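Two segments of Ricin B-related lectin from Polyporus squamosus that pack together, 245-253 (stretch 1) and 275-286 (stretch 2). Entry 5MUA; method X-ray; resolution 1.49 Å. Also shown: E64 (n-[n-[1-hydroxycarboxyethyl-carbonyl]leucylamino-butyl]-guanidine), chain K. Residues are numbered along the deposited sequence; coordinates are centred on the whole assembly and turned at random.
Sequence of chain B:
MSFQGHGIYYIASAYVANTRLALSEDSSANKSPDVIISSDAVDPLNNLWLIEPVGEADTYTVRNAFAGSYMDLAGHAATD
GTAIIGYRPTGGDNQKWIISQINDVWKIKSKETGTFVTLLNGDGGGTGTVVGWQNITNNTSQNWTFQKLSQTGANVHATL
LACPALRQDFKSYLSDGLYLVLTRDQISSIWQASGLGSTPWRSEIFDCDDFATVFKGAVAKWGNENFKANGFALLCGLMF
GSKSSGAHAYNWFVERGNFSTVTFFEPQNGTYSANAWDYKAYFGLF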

# COMPACT_ATOMS: atom_id res chain seq x y z
N SER B 245 20.35 -4.26 16.68
CA SER B 245 20.90 -4.86 15.48
C SER B 245 20.37 -4.43 14.09
O SER B 245 20.90 -4.89 13.08
N GLY B 246 19.33 -3.55 14.04
CA GLY B 246 18.88 -2.89 12.80
C GLY B 246 17.37 -2.61 12.88
O GLY B 246 16.72 -2.82 13.93
N ALA B 247 16.81 -2.16 11.78
CA ALA B 247 15.45 -1.67 11.72
C ALA B 247 14.64 -2.44 10.71
O ALA B 247 15.19 -2.91 9.69
N HIS B 248 13.30 -2.53 10.94
CA HIS B 248 12.50 -3.44 10.10
C HIS B 248 11.10 -2.92 10.05
O HIS B 248 10.64 -2.35 11.03
N ALA B 249 10.46 -3.18 8.90
CA ALA B 249 9.07 -2.88 8.65
C ALA B 249 8.26 -4.13 8.62
O ALA B 249 8.68 -5.12 8.04
N TYR B 250 7.06 -4.07 9.21
CA TYR B 250 6.23 -5.29 9.37
C TYR B 250 4.82 -4.83 9.63
O TYR B 250 4.52 -3.59 9.69
N ASN B 251 3.93 -5.79 9.67
CA ASN B 251 2.51 -5.48 9.84
C ASN B 251 2.01 -5.96 11.22
O ASN B 251 2.69 -6.68 11.94
N TRP B 252 0.78 -5.56 11.57
CA TRP B 252 0.25 -5.88 12.86
C TRP B 252 -1.27 -5.83 12.85
O TRP B 252 -1.89 -5.14 12.02
N PHE B 253 -1.82 -6.51 13.84
CA PHE B 253 -3.23 -6.76 13.92
C PHE B 253 -3.62 -6.89 15.39
O PHE B 253 -2.76 -7.00 16.31
N ASN B 275 5.98 -11.44 19.71
CA ASN B 275 6.97 -10.45 20.26
C ASN B 275 7.58 -9.45 19.23
O ASN B 275 8.55 -8.73 19.55
N ALA B 276 7.08 -9.47 18.00
CA ALA B 276 7.56 -8.54 16.90
C ALA B 276 9.08 -8.79 16.63
O ALA B 276 9.83 -7.90 16.23
N TRP B 277 9.52 -10.04 16.85
CA TRP B 277 10.94 -10.42 16.62
C TRP B 277 11.89 -9.47 17.38
O TRP B 277 12.99 -9.14 16.93
N ASP B 278 11.44 -9.00 18.53
CA ASP B 278 12.17 -8.06 19.33
C ASP B 278 12.32 -6.65 18.81
O ASP B 278 12.95 -5.83 19.47
N TYR B 279 11.63 -6.31 17.71
CA TYR B 279 11.63 -4.89 17.29
C TYR B 279 10.75 -4.09 18.15
O TYR B 279 9.68 -4.58 18.62
N LYS B 280 11.13 -2.84 18.33
CA LYS B 280 10.33 -1.91 19.07
C LYS B 280 9.98 -0.78 18.13
O LYS B 280 10.87 -0.20 17.48
N ALA B 281 8.69 -0.51 18.04
CA ALA B 281 8.14 0.42 17.05
C ALA B 281 8.35 1.90 17.34
O ALA B 281 8.22 2.36 18.47
N TYR B 282 8.74 2.63 16.30
CA TYR B 282 8.74 4.08 16.36
C TYR B 282 7.65 4.72 15.57
O TYR B 282 7.31 5.91 15.80
N PHE B 283 7.04 3.97 14.66
CA PHE B 283 6.02 4.46 13.77
C PHE B 283 4.95 3.38 13.58
O PHE B 283 5.25 2.22 13.35
N GLY B 284 3.70 3.77 13.71
CA GLY B 284 2.59 2.94 13.30
C GLY B 284 1.50 3.64 12.51
O GLY B 284 1.22 4.80 12.73
N LEU B 285 0.91 2.94 11.57
CA LEU B 285 -0.19 3.47 10.75
C LEU B 285 -1.28 2.42 10.71
O LEU B 285 -0.97 1.26 10.51
N PHE B 286 -2.55 2.80 10.93
CA PHE B 286 -3.63 1.82 10.79
C PHE B 286 -4.92 2.53 10.47
O PHE B 286 -4.94 3.77 10.56
OXT PHE B 286 -5.90 1.86 10.14

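Tyr 250 sits at the centre of the contact, with more of its surface covered than any other residue here. It follows the simple rule of a strand, in which every second residue faces the partner: His 248, Tyr 250 and Trp 252 point their CA-to-CB bonds toward stretch 2, while Ala 247, Ala 249 and Asn 251 point away. The p rotamer of Tyr 250 (chi1 43°) lays the ring along stretch 2, where three residues meet it. Ala 276 brings its CB to 4.2 Å from Tyr 250 CE2. Trp 277, in an m rotamer, turns the edge of its six-membered ring toward the Tyr 250 face in an offset edge-to-face pair, and its CZ3 lies 3.9 Å from Tyr 250 CB. Tyr 279, also m, approaches with its CB 3.9 Å from Tyr 250 CE1; the two tyrosine rings are near parallel but slid apart, so they barely overlap.

Tyr 279 is the counterpart from stretch 2, reaching back across the strand to His 248. There the best-aligned contact is a CH-pi one: His 248 CB stands over the face of the Tyr 279 ring, 3.5 Å from its centroid. The t rotamer of His 248 carries the imidazole onward, nearly parallel to the tyrosine ring but with little overlap. At the ring's edge, Gly 246 O lies 3.5 Å from Tyr 279 CE1. Gly 246 itself has backbone angles that call for glycine.

At the other end, Trp 252 (p) packs on the C-terminal residue, Phe 286 (p). Trp 252 CZ2 is 3.7 Å from Phe 286 CB, and the indole edge is directed toward the phenyl face. Gly 284 leaves this neighbourhood without a side chain; a CB there would point toward stretch 1 and lie about 4.1 Å from Trp 252 NE1.

No direct hydrogen bond joins the two stretches; most of the close contacts involve aromatic rings, and polar links across the contact are left to water. The Tyr 250 hydroxyl donates to water 2 (OH to O, 2.7 Å), which donates in turn to the backbone Tyr 279 O at 2.8 Å, while Ala 281 CB packs 3.9 Å from Tyr 250 OH. Water 1 makes a weaker bridge, with weak bonds to Ala 247 O (3.4 Å from the water O) and Tyr 279 OH (3.3 Å).

Finally, His 248 ND1 donates to E64 O2 at 2.9 Å, near the plane of the imidazole, and Tyr 282 OH comes within 3.5 Å of E64 C10.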

# COMPACT_ATOMS: atom_id res chain seq x y z
CB SER B 245 20.76 -6.33 15.64
OG SER B 245 19.40 -6.61 15.71
CB ALA B 247 15.42 -0.20 11.43
CB HIS B 248 12.50 -4.88 10.74
CG HIS B 248 11.93 -5.98 9.88
ND1 HIS B 248 12.49 -6.41 8.69
CD2 HIS B 248 10.88 -6.77 10.08
CE1 HIS B 248 11.78 -7.39 8.19
NE2 HIS B 248 10.78 -7.62 9.01
CB ALA B 249 8.85 -2.11 7.33
CB TYR B 250 6.73 -6.20 10.56
CG TYR B 250 7.12 -5.43 11.79
CD1 TYR B 250 8.34 -4.73 11.86
CD2 TYR B 250 6.28 -5.33 12.88
CE1 TYR B 250 8.69 -3.96 12.96
CE2 TYR B 250 6.61 -4.56 14.01
CZ TYR B 250 7.82 -3.89 14.07
OH TYR B 250 8.15 -3.13 15.16
CB ASN B 251 1.70 -6.12 8.72
CG ASN B 251 2.08 -5.60 7.34
OD1 ASN B 251 2.73 -6.29 6.55
ND2 ASN B 251 1.68 -4.39 7.06
CB TRP B 252 0.77 -5.00 13.94
CG TRP B 252 0.44 -3.52 13.81
CD1 TRP B 252 1.19 -2.57 13.14
CD2 TRP B 252 -0.66 -2.81 14.39
NE1 TRP B 252 0.59 -1.32 13.27
CE2 TRP B 252 -0.52 -1.45 14.06
CE3 TRP B 252 -1.76 -3.21 15.17
CZ2 TRP B 252 -1.47 -0.51 14.41
CZ3 TRP B 252 -2.67 -2.25 15.55
CH2 TRP B 252 -2.51 -0.92 15.20
CB PHE B 253 -3.55 -8.11 13.24
CG PHE B 253 -3.25 -8.14 11.76
CD1 PHE B 253 -4.15 -7.57 10.85
CD2 PHE B 253 -2.13 -8.72 11.28
CE1 PHE B 253 -3.85 -7.51 9.48
CE2 PHE B 253 -1.83 -8.72 9.91
CZ PHE B 253 -2.70 -8.12 9.02
CB ASN B 275 8.14 -11.21 20.89
CG ASN B 275 8.98 -11.99 19.85
OD1 ASN B 275 8.49 -12.40 18.79
ND2 ASN B 275 10.27 -12.16 20.14
CB ALA B 276 7.27 -7.06 17.30
CB TRP B 277 11.28 -10.45 15.12
CG TRP B 277 10.29 -11.23 14.37
CD1 TRP B 277 10.27 -12.56 14.20
CD2 TRP B 277 9.11 -10.70 13.75
NE1 TRP B 277 9.14 -12.94 13.49
CE2 TRP B 277 8.40 -11.81 13.22
CE3 TRP B 277 8.58 -9.41 13.59
CZ2 TRP B 277 7.20 -11.66 12.51
CZ3 TRP B 277 7.38 -9.27 12.92
CH2 TRP B 277 6.71 -10.39 12.38
CB ASP B 278 13.50 -8.60 19.82
CG ASP B 278 13.34 -9.86 20.63
OD1 ASP B 278 12.26 -10.11 21.18
OD2 ASP B 278 14.32 -10.57 20.72
CB TYR B 279 11.22 -4.72 15.82
CG TYR B 279 12.21 -5.38 14.86
CD1 TYR B 279 13.45 -4.80 14.61
CD2 TYR B 279 11.90 -6.55 14.21
CE1 TYR B 279 14.35 -5.41 13.76
CE2 TYR B 279 12.80 -7.15 13.34
CZ TYR B 279 14.01 -6.60 13.16
OH TYR B 279 14.90 -7.18 12.29
CB LYS B 280 11.00 -1.42 20.36
CG LYS B 280 11.34 -2.52 21.35
CD LYS B 280 10.07 -3.09 22.03
CE LYS B 280 10.30 -4.42 22.73
NZ LYS B 280 11.32 -4.29 23.80
CB ALA B 281 6.68 0.10 16.76
CB TYR B 282 10.10 4.68 16.03
CG TYR B 282 10.66 4.32 14.69
CD1 TYR B 282 10.35 5.09 13.53
CD2 TYR B 282 11.58 3.27 14.54
CE1 TYR B 282 10.85 4.75 12.30
CE2 TYR B 282 12.09 2.96 13.28
CZ TYR B 282 11.75 3.74 12.17
OH TYR B 282 12.26 3.43 10.93
CB PHE B 283 6.62 4.92 12.44
CG PHE B 283 5.66 4.95 11.33
CD1 PHE B 283 4.61 5.83 11.33
CD2 PHE B 283 5.79 4.08 10.25
CE1 PHE B 283 3.69 5.84 10.29
CE2 PHE B 283 4.88 4.11 9.20
CZ PHE B 283 3.80 4.97 9.25
CB LEU B 285 0.29 3.78 9.32
CG LEU B 285 -0.75 4.16 8.28
CD1 LEU B 285 -1.33 5.49 8.68
CD2 LEU B 285 -0.20 4.29 6.85
CB PHE B 286 -3.81 0.98 12.03
CG PHE B 286 -4.32 1.77 13.21
CD1 PHE B 286 -3.45 2.54 13.93
CD2 PHE B 286 -5.65 1.74 13.55
CE1 PHE B 286 -3.90 3.29 15.00
CE2 PHE B 286 -6.11 2.44 14.65
CZ PHE B 286 -5.24 3.23 15.36
C1 E64 K . 14.38 -5.15 5.75
O1 E64 K . 14.36 -5.43 4.55
O2 E64 K . 14.49 -6.01 6.68
C2 E64 K . 14.14 -3.75 6.15
C3 E64 K . 14.96 -2.81 5.26
O3 E64 K . 16.25 -3.13 5.77
C4 E64 K . 14.65 -1.38 5.49
O4 E64 K . 13.93 -0.77 4.76
N1 E64 K . 15.10 -0.83 6.57
C6 E64 K . 14.90 0.56 6.96
C7 E64 K . 13.92 0.89 8.07
C8 E64 K . 12.54 0.26 7.91
C9 E64 K . 11.76 0.97 6.81
C10 E64 K . 11.86 0.38 9.20
C11 E64 K . 16.13 1.44 6.95
O5 E64 K . 16.81 1.41 7.97
N2 E64 K . 16.45 2.18 5.93
C12 E64 K . 17.51 3.21 5.94
C13 E64 K . 16.90 4.58 5.68
C14 E64 K . 17.92 5.73 5.50
C15 E64 K . 17.66 6.84 6.52
N3 E64 K . 18.34 8.06 6.08
C16 E64 K . 18.22 9.26 6.63
N4 E64 K . 17.56 9.42 7.79
N5 E64 K . 18.75 10.34 5.96
O HOH W 1 17.12 -5.56 10.42
O HOH W 2 7.22 -3.77 17.57